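Local coordinates for beta-lactamase (Klebsiella pneumoniae, PDB 6HUH), which probably hydrolyses beta-lactam antibiotics to substituted beta-amino acids, as a class D serine beta-lactamase linked to antibiotic resistance, at residues 46-51 with 146-151; 122-127 with 169-174. All coordinates share one frame; numbering follows the deposited sequence.

Contact 1: residues 46-51 with 146-151; sequences QLPPAS and WLSSSL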
ATOM      1  N   GLN A  46      -3.297  19.073  26.196  1.00 37.08           N
ATOM      2  CA  GLN A  46      -2.168  18.585  25.408  1.00 36.89           C
ATOM      3  C   GLN A  46      -1.936  17.102  25.676  1.00 39.60           C
ATOM      4  O   GLN A  46      -1.852  16.700  26.841  1.00 41.38           O
ATOM      5  CB  GLN A  46      -0.889  19.382  25.743  1.00 39.21           C
ATOM      6  CG  GLN A  46      -0.950  20.874  25.425  1.00 44.56           C
ATOM      7  CD  GLN A  46       0.421  21.459  25.226  1.00 60.21           C
ATOM      8  OE1 GLN A  46       0.744  21.984  24.146  1.00 53.73           O
ATOM      9  NE2 GLN A  46       1.261  21.380  26.258  1.00 51.22           N
ATOM     10  N   LEU A  47      -1.810  16.297  24.610  1.00 32.86           N
ATOM     11  CA  LEU A  47      -1.559  14.861  24.736  1.00 33.16           C
ATOM     12  C   LEU A  47      -0.382  14.398  23.863  1.00 39.00           C
ATOM     13  O   LEU A  47      -0.125  15.030  22.826  1.00 38.45           O
ATOM     14  CB  LEU A  47      -2.812  14.059  24.341  1.00 32.83           C
ATOM     15  CG  LEU A  47      -4.103  14.305  25.131  1.00 37.18           C
ATOM     16  CD1 LEU A  47      -5.307  13.830  24.343  1.00 36.02           C
ATOM     17  CD2 LEU A  47      -4.044  13.666  26.502  1.00 39.23           C
ATOM     18  N   PRO A  48       0.315  13.268  24.195  1.00 35.95           N
ATOM     19  CA  PRO A  48       1.391  12.796  23.305  1.00 34.82           C
ATOM     20  C   PRO A  48       0.864  12.591  21.876  1.00 36.73           C
ATOM     21  O   PRO A  48      -0.221  12.038  21.740  1.00 35.12           O
ATOM     22  CB  PRO A  48       1.838  11.472  23.956  1.00 37.17           C
ATOM     23  CG  PRO A  48       0.743  11.091  24.861  1.00 41.86           C
ATOM     24  CD  PRO A  48       0.168  12.373  25.362  1.00 37.73           C
ATOM     25  N   PRO A  49       1.538  13.070  20.798  1.00 33.90           N
ATOM     26  CA  PRO A  49       0.968  12.871  19.453  1.00 32.71           C
ATOM     27  C   PRO A  49       1.069  11.427  18.951  1.00 34.60           C
ATOM     28  O   PRO A  49       0.277  11.020  18.104  1.00 33.31           O
ATOM     29  CB  PRO A  49       1.744  13.859  18.583  1.00 34.11           C
ATOM     30  CG  PRO A  49       3.050  14.029  19.268  1.00 38.96           C
ATOM     31  CD  PRO A  49       2.844  13.763  20.735  1.00 35.69           C
ATOM     32  N   ALA A  50       1.996  10.639  19.538  1.00 30.07           N
ATOM     33  CA  ALA A  50       2.295   9.257  19.179  1.00 29.43           C
ATOM     34  C   ALA A  50       2.607   9.158  17.685  1.00 35.04           C
ATOM     35  O   ALA A  50       3.392   9.964  17.181  1.00 34.96           O
ATOM     36  CB  ALA A  50       1.167   8.330  19.580  1.00 30.05           C
ATOM     37  N   SER A  51       1.963   8.229  16.966  1.00 33.22           N
ATOM     38  CA  SER A  51       2.217   8.040  15.545  1.00 32.66           C
ATOM     39  C   SER A  51       1.506   9.053  14.615  1.00 36.99           C
ATOM     40  O   SER A  51       1.649   8.931  13.410  1.00 40.37           O
ATOM     41  CB  SER A  51       1.929   6.606  15.134  1.00 35.35           C
ATOM     42  OG  SER A  51       3.004   5.777  15.540  1.00 41.47           O
ATOM     43  N   TRP A 146       8.285  12.260  20.278  1.00 43.17           N
ATOM     44  CA  TRP A 146       6.870  11.978  20.032  1.00 42.63           C
ATOM     45  C   TRP A 146       6.403  10.681  20.699  1.00 50.00           C
ATOM     46  O   TRP A 146       5.211  10.524  20.975  1.00 50.68           O
ATOM     47  CB  TRP A 146       6.579  11.976  18.528  1.00 40.17           C
ATOM     48  CG  TRP A 146       7.322  10.934  17.724  1.00 40.89           C
ATOM     49  CD1 TRP A 146       6.792   9.808  17.165  1.00 43.35           C
ATOM     50  CD2 TRP A 146       8.702  10.972  17.315  1.00 40.90           C
ATOM     51  NE1 TRP A 146       7.758   9.120  16.472  1.00 42.58           N
ATOM     52  CE2 TRP A 146       8.941   9.813  16.545  1.00 44.36           C
ATOM     53  CE3 TRP A 146       9.768  11.870  17.532  1.00 42.56           C
ATOM     54  CZ2 TRP A 146      10.203   9.510  16.028  1.00 43.68           C
ATOM     55  CZ3 TRP A 146      11.016  11.569  17.006  1.00 43.93           C
ATOM     56  CH2 TRP A 146      11.222  10.406  16.262  1.00 44.04           C
ATOM     57  N   LEU A 147       7.358   9.785  21.009  1.00 48.54           N
ATOM     58  CA  LEU A 147       7.127   8.492  21.656  1.00 49.70           C
ATOM     59  C   LEU A 147       6.773   8.580  23.168  1.00 55.91           C
ATOM     60  O   LEU A 147       7.520   8.073  24.020  1.00 57.20           O
ATOM     61  CB  LEU A 147       8.337   7.580  21.419  1.00 50.32           C
ATOM     62  CG  LEU A 147       8.315   6.807  20.130  1.00 53.97           C
ATOM     63  CD1 LEU A 147       9.215   7.440  19.105  1.00 53.21           C
ATOM     64  CD2 LEU A 147       8.739   5.385  20.382  1.00 58.55           C
ATOM     65  N   SER A 148       5.600   9.190  23.477  1.00 52.31           N
ATOM     66  CA  SER A 148       5.037   9.388  24.824  1.00 53.28           C
ATOM     67  C   SER A 148       6.045  10.027  25.824  1.00 57.60           C
ATOM     68  O   SER A 148       6.323   9.456  26.889  1.00 59.16           O
ATOM     69  CB  SER A 148       4.436   8.087  25.363  1.00 58.12           C
ATOM     70  OG  SER A 148       3.308   7.666  24.614  1.00 66.77           O
ATOM     71  N   SER A 149       6.596  11.215  25.465  1.00 51.51           N
ATOM     72  CA  SER A 149       7.570  11.909  26.308  1.00 50.77           C
ATOM     73  C   SER A 149       7.357  13.449  26.347  1.00 49.96           C
ATOM     74  O   SER A 149       6.274  13.892  26.737  1.00 48.54           O
ATOM     75  CB  SER A 149       8.997  11.522  25.909  1.00 53.59           C
ATOM     76  OG  SER A 149       9.328  11.971  24.608  1.00 54.95           O
ATOM     77  N   SER A 150       8.389  14.241  25.950  1.00 43.25           N
ATOM     78  CA  SER A 150       8.421  15.701  25.949  1.00 41.03           C
ATOM     79  C   SER A 150       7.337  16.352  25.122  1.00 38.80           C
ATOM     80  O   SER A 150       6.602  17.175  25.651  1.00 36.95           O
ATOM     81  CB  SER A 150       9.790  16.207  25.514  1.00 44.81           C
ATOM     82  OG  SER A 150      10.075  15.819  24.181  1.00 47.86           O
ATOM     83  N   LEU A 151       7.244  15.996  23.831  1.00 33.70           N
ATOM     84  CA  LEU A 151       6.262  16.548  22.897  1.00 31.38           C
ATOM     85  C   LEU A 151       4.821  16.176  23.272  1.00 33.61           C
ATOM     86  O   LEU A 151       4.560  15.063  23.754  1.00 33.89           O
ATOM     87  CB  LEU A 151       6.608  16.167  21.440  1.00 30.24           C
ATOM     88  CG  LEU A 151       5.910  16.939  20.297  1.00 34.08           C
ATOM     89  CD1 LEU A 151       6.231  18.444  20.323  1.00 35.92           C
ATOM     90  CD2 LEU A 151       6.311  16.384  18.972  1.00 32.86           C
TER

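Contact 2: residues 122-127 with 169-174; sequences VDRFDY and KLPVSA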
ATOM      1  N   VAL A 122       9.719  21.763  13.550  1.00 30.46           N
ATOM      2  CA  VAL A 122       8.719  21.738  14.650  1.00 30.32           C
ATOM      3  C   VAL A 122       8.317  23.163  15.055  1.00 37.07           C
ATOM      4  O   VAL A 122       7.126  23.405  15.255  1.00 35.36           O
ATOM      5  CB  VAL A 122       9.128  20.849  15.861  1.00 33.54           C
ATOM      6  CG1 VAL A 122       8.142  20.958  17.014  1.00 32.68           C
ATOM      7  CG2 VAL A 122       9.246  19.398  15.430  1.00 32.60           C
ATOM      8  N   ASP A 123       9.279  24.114  15.066  1.00 37.81           N
ATOM      9  CA  ASP A 123       9.019  25.529  15.356  1.00 39.79           C
ATOM     10  C   ASP A 123       8.201  26.173  14.219  1.00 44.61           C
ATOM     11  O   ASP A 123       7.142  26.740  14.505  1.00 44.63           O
ATOM     12  CB  ASP A 123      10.325  26.317  15.545  1.00 43.86           C
ATOM     13  CG  ASP A 123      11.138  26.015  16.794  1.00 60.99           C
ATOM     14  OD1 ASP A 123      10.804  25.031  17.500  1.00 60.25           O
ATOM     15  OD2 ASP A 123      12.125  26.751  17.055  1.00 72.04           O
ATOM     16  N   ARG A 124       8.670  26.057  12.932  1.00 39.83           N
ATOM     17  CA  ARG A 124       7.989  26.663  11.776  1.00 39.70           C
ATOM     18  C   ARG A 124       6.599  26.121  11.545  1.00 40.98           C
ATOM     19  O   ARG A 124       5.746  26.853  11.042  1.00 39.13           O
ATOM     20  CB  ARG A 124       8.827  26.602  10.489  1.00 41.31           C
ATOM     21  CG  ARG A 124       9.364  27.983  10.101  1.00 55.64           C
ATOM     22  CD  ARG A 124       9.735  28.119   8.633  1.00 64.98           C
ATOM     23  NE  ARG A 124      10.016  29.517   8.283  1.00 73.60           N
ATOM     24  CZ  ARG A 124      10.203  29.965   7.045  1.00 82.87           C
ATOM     25  NH1 ARG A 124      10.143  29.131   6.014  1.00 63.71           N
ATOM     26  NH2 ARG A 124      10.450  31.250   6.830  1.00 72.62           N
ATOM     27  N   PHE A 125       6.375  24.846  11.945  1.00 37.97           N
ATOM     28  CA  PHE A 125       5.101  24.123  11.899  1.00 36.66           C
ATOM     29  C   PHE A 125       4.230  24.465  13.116  1.00 42.16           C
ATOM     30  O   PHE A 125       3.043  24.126  13.116  1.00 42.47           O
ATOM     31  CB  PHE A 125       5.337  22.603  11.856  1.00 37.12           C
ATOM     32  CG  PHE A 125       5.800  22.023  10.538  1.00 38.03           C
ATOM     33  CD1 PHE A 125       5.824  22.802   9.383  1.00 41.04           C
ATOM     34  CD2 PHE A 125       6.184  20.690  10.446  1.00 38.31           C
ATOM     35  CE1 PHE A 125       6.246  22.265   8.168  1.00 41.72           C
ATOM     36  CE2 PHE A 125       6.592  20.150   9.224  1.00 40.86           C
ATOM     37  CZ  PHE A 125       6.623  20.942   8.094  1.00 39.75           C
ATOM     38  N   ASP A 126       4.826  25.114  14.163  1.00 38.40           N
ATOM     39  CA  ASP A 126       4.176  25.531  15.415  1.00 37.71           C
ATOM     40  C   ASP A 126       3.516  24.328  16.098  1.00 36.84           C
ATOM     41  O   ASP A 126       2.442  24.453  16.696  1.00 37.04           O
ATOM     42  CB  ASP A 126       3.164  26.667  15.132  1.00 40.84           C
ATOM     43  CG  ASP A 126       2.855  27.572  16.305  1.00 60.47           C
ATOM     44  OD1 ASP A 126       3.805  27.939  17.041  1.00 64.43           O
ATOM     45  OD2 ASP A 126       1.673  27.962  16.458  1.00 67.22           O
ATOM     46  N   TYR A 127       4.161  23.160  15.978  1.00 29.41           N
ATOM     47  CA  TYR A 127       3.619  21.903  16.447  1.00 28.36           C
ATOM     48  C   TYR A 127       3.509  21.782  17.975  1.00 34.42           C
ATOM     49  O   TYR A 127       4.504  21.529  18.656  1.00 35.03           O
ATOM     50  CB  TYR A 127       4.389  20.733  15.846  1.00 28.43           C
ATOM     51  CG  TYR A 127       3.628  19.425  15.872  1.00 28.15           C
ATOM     52  CD1 TYR A 127       2.705  19.109  14.869  1.00 29.04           C
ATOM     53  CD2 TYR A 127       3.838  18.492  16.885  1.00 28.00           C
ATOM     54  CE1 TYR A 127       1.998  17.906  14.887  1.00 26.84           C
ATOM     55  CE2 TYR A 127       3.134  17.284  16.912  1.00 28.31           C
ATOM     56  CZ  TYR A 127       2.226  16.989  15.902  1.00 32.36           C
ATOM     57  OH  TYR A 127       1.539  15.796  15.932  1.00 29.19           O
ATOM     58  N   LYS A 169      -0.321  26.881   3.776  1.00 42.80           N
ATOM     59  CA  LYS A 169       0.303  27.819   4.698  1.00 42.24           C
ATOM     60  C   LYS A 169       1.684  27.345   5.210  1.00 43.81           C
ATOM     61  O   LYS A 169       2.496  28.181   5.600  1.00 43.56           O
ATOM     62  CB  LYS A 169      -0.649  28.188   5.846  1.00 44.39           C
ATOM     63  CG  LYS A 169      -1.719  29.182   5.412  1.00 67.18           C
ATOM     64  CD  LYS A 169      -2.497  29.750   6.596  1.00 84.15           C
ATOM     65  CE  LYS A 169      -3.858  30.293   6.200  1.00 94.39           C
ATOM     66  NZ  LYS A 169      -4.911  29.235   6.191  1.00 94.72           N
ATOM     67  N   LEU A 170       1.970  26.033   5.178  1.00 39.00           N
ATOM     68  CA  LEU A 170       3.274  25.541   5.653  1.00 37.97           C
ATOM     69  C   LEU A 170       4.374  25.759   4.577  1.00 42.29           C
ATOM     70  O   LEU A 170       4.035  25.793   3.388  1.00 42.34           O
ATOM     71  CB  LEU A 170       3.211  24.090   6.196  1.00 36.04           C
ATOM     72  CG  LEU A 170       2.301  23.860   7.443  1.00 39.02           C
ATOM     73  CD1 LEU A 170       2.321  22.424   7.878  1.00 37.45           C
ATOM     74  CD2 LEU A 170       2.709  24.710   8.619  1.00 40.29           C
ATOM     75  N   PRO A 171       5.666  26.006   4.967  1.00 38.26           N
ATOM     76  CA  PRO A 171       6.703  26.335   3.968  1.00 38.05           C
ATOM     77  C   PRO A 171       7.211  25.155   3.135  1.00 39.98           C
ATOM     78  O   PRO A 171       8.418  24.946   2.993  1.00 39.34           O
ATOM     79  CB  PRO A 171       7.806  26.966   4.828  1.00 39.92           C
ATOM     80  CG  PRO A 171       7.721  26.254   6.108  1.00 42.94           C
ATOM     81  CD  PRO A 171       6.234  26.046   6.337  1.00 38.76           C
ATOM     82  N   VAL A 172       6.275  24.374   2.592  1.00 34.83           N
ATOM     83  CA  VAL A 172       6.549  23.192   1.782  1.00 32.13           C
ATOM     84  C   VAL A 172       5.892  23.349   0.414  1.00 37.23           C
ATOM     85  O   VAL A 172       4.987  24.168   0.246  1.00 36.71           O
ATOM     86  CB  VAL A 172       6.165  21.865   2.500  1.00 32.71           C
ATOM     87  CG1 VAL A 172       6.919  21.701   3.822  1.00 31.65           C
ATOM     88  CG2 VAL A 172       4.668  21.745   2.722  1.00 31.65           C
ATOM     89  N   SER A 173       6.375  22.581  -0.565  1.00 35.76           N
ATOM     90  CA  SER A 173       5.898  22.566  -1.943  1.00 36.44           C
ATOM     91  C   SER A 173       4.569  21.804  -2.090  1.00 40.65           C
ATOM     92  O   SER A 173       4.151  21.086  -1.172  1.00 38.91           O
ATOM     93  CB  SER A 173       6.947  21.919  -2.838  1.00 38.61           C
ATOM     94  OG  SER A 173       7.027  20.526  -2.584  1.00 41.29           O
ATOM     95  N   ALA A 174       3.951  21.924  -3.283  1.00 38.17           N
ATOM     96  CA  ALA A 174       2.725  21.241  -3.669  1.00 37.19           C
ATOM     97  C   ALA A 174       2.966  19.726  -3.692  1.00 39.61           C
ATOM     98  O   ALA A 174       2.183  18.980  -3.088  1.00 38.90           O
ATOM     99  CB  ALA A 174       2.271  21.729  -5.039  1.00 39.78           C
TER

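Contact 1: residues 46-51 with 146-151
The turn that leads into the class D SxxK motif, with S51 the predicted acyl-ester nucleophile, packs here through P48, P49 and A50 against W146, S148 and L151. No hydrogen bond joins the two segments, so the contact rests on van der Waals packing. P49 is its hub: ring atom CG of P49 lies 4.0 Å from CD2 of L151 and 4.1 Å from CB of W146, and its side chain crosses each of these two at roughly a right angle. In L151, chi1 (-165°) sets CG beside the carbonyl carbon, and chi2 (61°) then helps bring CD2 to P49. The neighbouring CD of P49 lies 3.7 Å from the carbonyl O of L151. One residue earlier, CB of P48 meets the backbone of S148 at CA (3.9 Å); OG of S148, beyond it, hydrogen-bonds to N of Y202. At the other end, the A50 carbonyl O approaches the W146 indole at its edge, near the ring plane, 3.4 Å from CD1. CD1 of L147 lies over the rim of one indole face. NE1 of W146 hydrogen-bonds to OQ2 of the carboxylated lysine at position 54, whose NZ is hydrogen-bonded to OG of S51; the packing probably helps to position the tryptophan that bonds the carbamate, as in other class D enzymes. Around this buried site, W146 also touches S106 and T110 of helix 103-113, while P48 rests on I216 of strand 215-225 and bonds through its O to NE1 of W218.

Contact 2: residues 122-127 with 169-174
F125, near the C-terminal end of helix 115-124, puts its ring against the loop that carries L170, P171 and V172. The close part of the contact is the F125-L170 pair, both residues buried. CD2 of L170 comes within 3.7 Å of CD1 of F125, and the other methyl, CD1 of L170, makes an off-centre CH-pi contact 4.2 Å from the F125 ring centroid, 29° off the ring normal. The two side chains cross at about a right angle. Farther round the rim, CE1 and CZ of F125 meet CD of P171 and CG1 of V172 near the ring plane, the second at 4.3 Å. L59 of helix 56-64 also touches both F125 and V172, and F161 of helix 155-166 touches L170.

The solvent side differs in exposure, not in distance. R124 and P171 are exposed and meet through few atoms: the arginine chain, extended from CG to NE, runs at an oblique angle to the proline, with NH1 of R124 3.4 Å from CB of P171 and no hydrogen bond between them. Each segment folds back on itself: P171 centres an inverse gamma turn, with N of V172 bonded to O of L170 at 2.8 Å. On the facing segment, D126 has positive phi (56°), and the bonds from N of D126 to O of D123 and from N of Y127 to O of V122 define a Schellman motif that ends the helix beside this interhelical loop.

Overall arrangement
From the N terminus, the segments come in the order 46-51, 122-127, 146-151 and 169-174. Contact 1 closes a loop of 94 intervening residues and contact 2 one of 41; because the segments alternate, the two loops cross. Between the segments of each contact the chain is helix and loop, without strands. Contact 1 joins the loop after strand 36-41 to the one before helix 155-166, whereas contact 2 joins the end of helix 115-124 to the loop after helix 155-166. Their centres are 19 Å apart, yet Y127, on the 122-127 segment of contact 2, touches both segments of contact 1: its OH lies 3.3 Å from CB of P49, and its CD2 3.9 Å from CD2 of L151.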